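Local coordinates for sensor protein (PDB 2OOL), which senses light through a biliverdin chromophore as a bacteriophytochrome and, in its full-length form, probably signals by histidine kinase activity, at residues E172-R175 with R181-V184; V230-D235 with E309-C314. One frame throughout, in Å; residues are numbered along the deposited sequence.

Interaction 1: residues E172-R175 with R181-V184; sequences EVRR and RIKV
Ile182, on strand 181-187, lays its side chain across two neighbouring side chains of helix 162-177, those of Val173 and Arg174. CG1 is set beside the backbone N (chi1 -49°) and presses on Arg174, with Ile182 CG1 3.6 Å from Arg174 CB, while Ile182 CG2 turns to Val173 and lies 3.9 Å from Val173 CG1. The end of the longer branch then folds back, bringing Ile182 CD1 4.0 Å from the same Val173 CG1, so one valine methyl meets both methyls of the isoleucine.

Arg174 offers only the aliphatic start of its chain. Beyond CG it extends and then bends at chi3 (66°), taking the guanidinium away from Ile182 to a salt bridge with Asp199 on strand 193-200. A long chain with an apolar root and a charged end suits this partly exposed flank, whereas branched valine and isoleucine fill the buried side. There Val173 also touches Cys298 of strand 291-300 and Cys314 of helix 308-332. Lys183, next along the strand, instead touches the biliverdin. A helix packed on one face of an antiparallel sheet, with the chromophore on the other face of the sheet, is characteristic of the phytochrome GAF domain.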
loop_
_atom_site.group_PDB
_atom_site.type_symbol
_atom_site.label_atom_id
_atom_site.label_comp_id
_atom_site.label_asym_id
_atom_site.label_seq_id
_atom_site.Cartn_x
_atom_site.Cartn_y
_atom_site.Cartn_z
ATOM N N GLU A 172 -2.570 -12.565 3.262
ATOM C CA GLU A 172 -2.599 -11.092 3.312
ATOM C C GLU A 172 -3.994 -10.526 3.034
ATOM O O GLU A 172 -4.434 -9.582 3.677
ATOM C CB GLU A 172 -1.599 -10.476 2.339
ATOM C CG GLU A 172 -1.719 -8.897 2.223
ATOM C CD GLU A 172 -1.114 -8.157 3.425
ATOM O OE1 GLU A 172 -0.520 -8.802 4.299
ATOM O OE2 GLU A 172 -1.198 -6.915 3.483
ATOM N N VAL A 173 -4.693 -11.101 2.077
ATOM C CA VAL A 173 -6.068 -10.698 1.805
ATOM C C VAL A 173 -6.949 -10.898 3.043
ATOM O O VAL A 173 -7.798 -10.059 3.339
ATOM C CB VAL A 173 -6.645 -11.400 0.533
ATOM C CG1 VAL A 173 -8.160 -11.304 0.462
ATOM C CG2 VAL A 173 -6.072 -10.777 -0.752
ATOM N N ARG A 174 -6.734 -11.977 3.796
ATOM C CA ARG A 174 -7.522 -12.193 4.998
ATOM C C ARG A 174 -7.178 -11.143 6.060
ATOM O O ARG A 174 -8.068 -10.613 6.718
ATOM C CB ARG A 174 -7.331 -13.602 5.579
ATOM C CG ARG A 174 -8.372 -13.914 6.616
ATOM C CD ARG A 174 -8.365 -15.384 7.097
ATOM N NE ARG A 174 -7.166 -15.787 7.838
ATOM C CZ ARG A 174 -6.975 -15.634 9.152
ATOM N NH1 ARG A 174 -7.885 -15.050 9.924
ATOM N NH2 ARG A 174 -5.854 -16.079 9.700
ATOM N N ARG A 175 -5.889 -10.846 6.189
ATOM C CA ARG A 175 -5.400 -9.774 7.066
ATOM C C ARG A 175 -6.127 -8.436 6.892
ATOM O O ARG A 175 -6.487 -7.791 7.873
ATOM C CB ARG A 175 -3.919 -9.521 6.789
ATOM C CG ARG A 175 -3.106 -9.054 7.991
ATOM C CD ARG A 175 -1.614 -9.088 7.655
ATOM N NE ARG A 175 -1.027 -10.415 7.878
ATOM C CZ ARG A 175 -0.483 -11.227 6.960
ATOM N NH1 ARG A 175 -0.385 -10.888 5.685
ATOM N NH2 ARG A 175 0.023 -12.402 7.358
ATOM N N ARG A 181 -12.646 -16.613 5.540
ATOM C CA ARG A 181 -12.030 -17.646 4.696
ATOM C C ARG A 181 -11.697 -17.108 3.323
ATOM O O ARG A 181 -12.568 -16.614 2.621
ATOM C CB ARG A 181 -12.991 -18.829 4.526
ATOM C CG ARG A 181 -12.388 -20.040 3.786
ATOM C CD ARG A 181 -13.361 -21.207 3.749
ATOM N NE ARG A 181 -14.594 -20.906 3.023
ATOM C CZ ARG A 181 -15.738 -21.561 3.184
ATOM N NH1 ARG A 181 -16.769 -21.234 2.462
ATOM N NH2 ARG A 181 -15.857 -22.542 4.043
ATOM N N ILE A 182 -10.424 -17.166 2.962
ATOM C CA ILE A 182 -9.959 -16.745 1.659
ATOM C C ILE A 182 -9.407 -17.967 0.934
ATOM O O ILE A 182 -8.573 -18.689 1.480
ATOM C CB ILE A 182 -8.849 -15.684 1.783
ATOM C CG1 ILE A 182 -9.245 -14.546 2.741
ATOM C CG2 ILE A 182 -8.406 -15.153 0.414
ATOM C CD1 ILE A 182 -10.543 -13.867 2.497
ATOM N N LYS A 183 -9.859 -18.171 -0.312
ATOM C CA LYS A 183 -9.474 -19.338 -1.134
ATOM C C LYS A 183 -8.875 -18.872 -2.444
ATOM O O LYS A 183 -9.335 -17.930 -3.007
ATOM C CB LYS A 183 -10.699 -20.202 -1.435
ATOM C CG LYS A 183 -11.313 -20.888 -0.152
ATOM C CD LYS A 183 -12.821 -21.168 -0.291
ATOM C CE LYS A 183 -13.633 -19.892 -0.458
ATOM N NZ LYS A 183 -14.067 -19.227 0.773
ATOM N N VAL A 184 -7.847 -19.552 -2.936
ATOM C CA VAL A 184 -7.391 -19.322 -4.307
ATOM C C VAL A 184 -7.868 -20.529 -5.112
ATOM O O VAL A 184 -7.575 -21.670 -4.781
ATOM C CB VAL A 184 -5.888 -19.148 -4.398
ATOM C CG1 VAL A 184 -5.487 -18.872 -5.862
ATOM C CG2 VAL A 184 -5.484 -18.033 -3.479
#

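Interaction 2: residues V230-D235 with E309-C314; sequences VRIIPD and EVRQAC
Arg311 reaches from helix 308-332 to strand 230-233, an outermost strand of the GAF domain sheet in this chain, and meets Val230 and Ile232, two residues whose CB atoms face the helix on the same side of the strand. Along the helix, Glu309 and Val310 come first and serve its backbone: Glu309 O accepts a bond from Ala313 N, and Val310 O one from Cys314 N at 3.0 Å. Glu309 also packs on Arg150 of the second subunit.

Arg311 follows and carries the whole contact. The root of its side chain lies by Val230, with Arg311 CB 4.1 Å from Val230 CG1. Farther out the chain crosses Ile232 at about a right angle, and Arg311 CD comes within 3.8 Å of Ile232 CG2. A bend at chi3 (-42°) then turns the guanidinium so that this methyl sits over one of its faces, toward the rim; Ile232 CG2 is 3.6 Å from Arg311 NE. Val230 CG1 instead lies at the edge of the group, near its plane. With CG1 anti to the backbone N (chi1 -178°), Ile232 CG2 is left between the backbone N and the carbonyl carbon, from where it meets the guanidinium.

Gln312 starts out away from the strand, and its side chain packs on Arg154 of the second subunit. The side chains of Ala313 and Cys314 touch helix 162-177, where small residues suit close helix packing.

No hydrogen bond joins strand and helix here. Arg311 NH1 is bonded to Val306 O, and NH2 forms a salt bridge to Glu134 on strand 128-134 of the PAS-region sheet, so the rotation of the guanidinium is probably restrained. The contact across the segments is van der Waals packing: methyl groups lie on the aliphatic chain and on one guanidinium face, while the charge is met elsewhere.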
loop_
_atom_site.group_PDB
_atom_site.type_symbol
_atom_site.label_atom_id
_atom_site.label_comp_id
_atom_site.label_asym_id
_atom_site.label_seq_id
_atom_site.Cartn_x
_atom_site.Cartn_y
_atom_site.Cartn_z
ATOM N N VAL A 230 -13.064 -7.324 -10.035
ATOM C CA VAL A 230 -13.403 -7.276 -8.597
ATOM C C VAL A 230 -14.910 -7.157 -8.397
ATOM O O VAL A 230 -15.536 -6.474 -9.125
ATOM C CB VAL A 230 -12.708 -6.105 -7.900
ATOM C CG1 VAL A 230 -12.880 -6.202 -6.331
ATOM C CG2 VAL A 230 -11.191 -6.065 -8.273
ATOM N N ARG A 231 -15.489 -7.906 -7.457
ATOM C CA ARG A 231 -16.921 -7.822 -7.120
ATOM C C ARG A 231 -17.132 -8.146 -5.640
ATOM O O ARG A 231 -16.399 -8.945 -5.071
ATOM C CB ARG A 231 -17.712 -8.827 -7.958
ATOM C CG ARG A 231 -17.356 -10.276 -7.669
ATOM C CD ARG A 231 -17.307 -11.136 -8.926
ATOM N NE ARG A 231 -16.369 -10.586 -9.884
ATOM C CZ ARG A 231 -15.139 -11.037 -10.082
ATOM N NH1 ARG A 231 -14.393 -10.469 -10.995
ATOM N NH2 ARG A 231 -14.637 -12.034 -9.378
ATOM N N ILE A 232 -18.134 -7.540 -5.037
ATOM C CA ILE A 232 -18.481 -7.776 -3.678
ATOM C C ILE A 232 -19.973 -7.873 -3.482
ATOM O O ILE A 232 -20.749 -7.135 -4.109
ATOM C CB ILE A 232 -17.836 -6.751 -2.670
ATOM C CG1 ILE A 232 -18.222 -7.089 -1.215
ATOM C CG2 ILE A 232 -18.245 -5.295 -2.967
ATOM C CD1 ILE A 232 -17.345 -6.355 -0.142
ATOM N N ILE A 233 -20.364 -8.800 -2.598
ATOM C CA ILE A 233 -21.739 -8.979 -2.185
ATOM C C ILE A 233 -21.688 -8.962 -0.665
ATOM O O ILE A 233 -21.546 -9.982 -0.060
ATOM C CB ILE A 233 -22.361 -10.350 -2.697
ATOM C CG1 ILE A 233 -22.073 -10.585 -4.204
ATOM C CG2 ILE A 233 -23.906 -10.429 -2.380
ATOM C CD1 ILE A 233 -22.143 -12.058 -4.653
ATOM N N PRO A 234 -21.799 -7.773 -0.041
ATOM C CA PRO A 234 -21.665 -7.709 1.428
ATOM C C PRO A 234 -22.722 -8.429 2.245
ATOM O O PRO A 234 -22.421 -8.830 3.377
ATOM C CB PRO A 234 -21.735 -6.229 1.751
ATOM C CG PRO A 234 -21.725 -5.490 0.452
ATOM C CD PRO A 234 -22.027 -6.459 -0.657
ATOM N N ASP A 235 -23.935 -8.531 1.707
ATOM C CA ASP A 235 -25.057 -9.196 2.320
ATOM C C ASP A 235 -25.827 -9.930 1.255
ATOM O O ASP A 235 -26.443 -9.272 0.412
ATOM C CB ASP A 235 -26.004 -8.201 2.992
ATOM C CG ASP A 235 -27.113 -8.905 3.837
ATOM O OD1 ASP A 235 -27.272 -10.161 3.827
ATOM O OD2 ASP A 235 -27.829 -8.174 4.549
ATOM N N GLU A 309 -11.097 1.154 -1.254
ATOM C CA GLU A 309 -9.660 1.219 -1.171
ATOM C C GLU A 309 -9.073 -0.132 -0.707
ATOM O O GLU A 309 -8.022 -0.533 -1.197
ATOM C CB GLU A 309 -9.192 2.339 -0.200
ATOM C CG GLU A 309 -9.545 3.790 -0.611
ATOM C CD GLU A 309 -10.847 4.301 0.010
ATOM O OE1 GLU A 309 -11.784 3.485 0.206
ATOM O OE2 GLU A 309 -10.921 5.524 0.317
ATOM N N VAL A 310 -9.755 -0.832 0.201
ATOM C CA VAL A 310 -9.332 -2.173 0.572
ATOM C C VAL A 310 -9.436 -3.159 -0.596
ATOM O O VAL A 310 -8.551 -4.015 -0.770
ATOM C CB VAL A 310 -10.029 -2.695 1.831
ATOM C CG1 VAL A 310 -9.636 -4.178 2.094
ATOM C CG2 VAL A 310 -9.612 -1.829 3.061
ATOM N N ARG A 311 -10.474 -3.013 -1.414
ATOM C CA ARG A 311 -10.652 -3.810 -2.626
ATOM C C ARG A 311 -9.580 -3.512 -3.636
ATOM O O ARG A 311 -9.083 -4.448 -4.269
ATOM C CB ARG A 311 -12.087 -3.678 -3.208
ATOM C CG ARG A 311 -13.138 -4.076 -2.148
ATOM C CD ARG A 311 -14.552 -4.393 -2.590
ATOM N NE ARG A 311 -15.156 -3.540 -3.599
ATOM C CZ ARG A 311 -15.835 -2.409 -3.353
ATOM N NH1 ARG A 311 -15.932 -1.900 -2.123
ATOM N NH2 ARG A 311 -16.395 -1.760 -4.349
ATOM N N GLN A 312 -9.170 -2.248 -3.782
ATOM C CA GLN A 312 -8.062 -1.911 -4.664
ATOM C C GLN A 312 -6.737 -2.562 -4.180
ATOM O O GLN A 312 -5.853 -2.861 -5.007
ATOM C CB GLN A 312 -7.847 -0.414 -4.776
ATOM C CG GLN A 312 -8.933 0.367 -5.510
ATOM C CD GLN A 312 -8.625 1.857 -5.526
ATOM O OE1 GLN A 312 -8.486 2.510 -4.461
ATOM N NE2 GLN A 312 -8.474 2.396 -6.718
ATOM N N ALA A 313 -6.599 -2.732 -2.861
ATOM C CA ALA A 313 -5.411 -3.375 -2.289
ATOM C C ALA A 313 -5.391 -4.871 -2.628
ATOM O O ALA A 313 -4.394 -5.363 -3.084
ATOM C CB ALA A 313 -5.329 -3.160 -0.785
ATOM N N CYS A 314 -6.503 -5.563 -2.415
ATOM C CA CYS A 314 -6.686 -6.936 -2.858
ATOM C C CYS A 314 -6.376 -7.147 -4.340
ATOM O O CYS A 314 -5.843 -8.195 -4.710
ATOM C CB CYS A 314 -8.115 -7.426 -2.543
ATOM S SG CYS A 314 -8.580 -7.368 -0.731
#

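How the interactions relate
Both contacts join the six-stranded antiparallel sheet of the GAF domain to helices on one side of it, with their centres about 12 Å apart. Interaction 1 comes first along the chain and is local, a helix and the strand just after it; interaction 2 follows and brings together segments 74 residues apart. Strand 181-187 lies inside the sheet and strand 230-233 at its edge, with 291-300 and 280-288 between them. Helices 162-177 and 308-332 pack together, and the two contacts touch directly where Val173 CG1 lies 4.1 Å from Cys314 SG. Helix 308-332, whose Glu309 and Gln312 pack on the second subunit, lies between that subunit and the sheet whose Lys183 and Ile233 touch the chromophore.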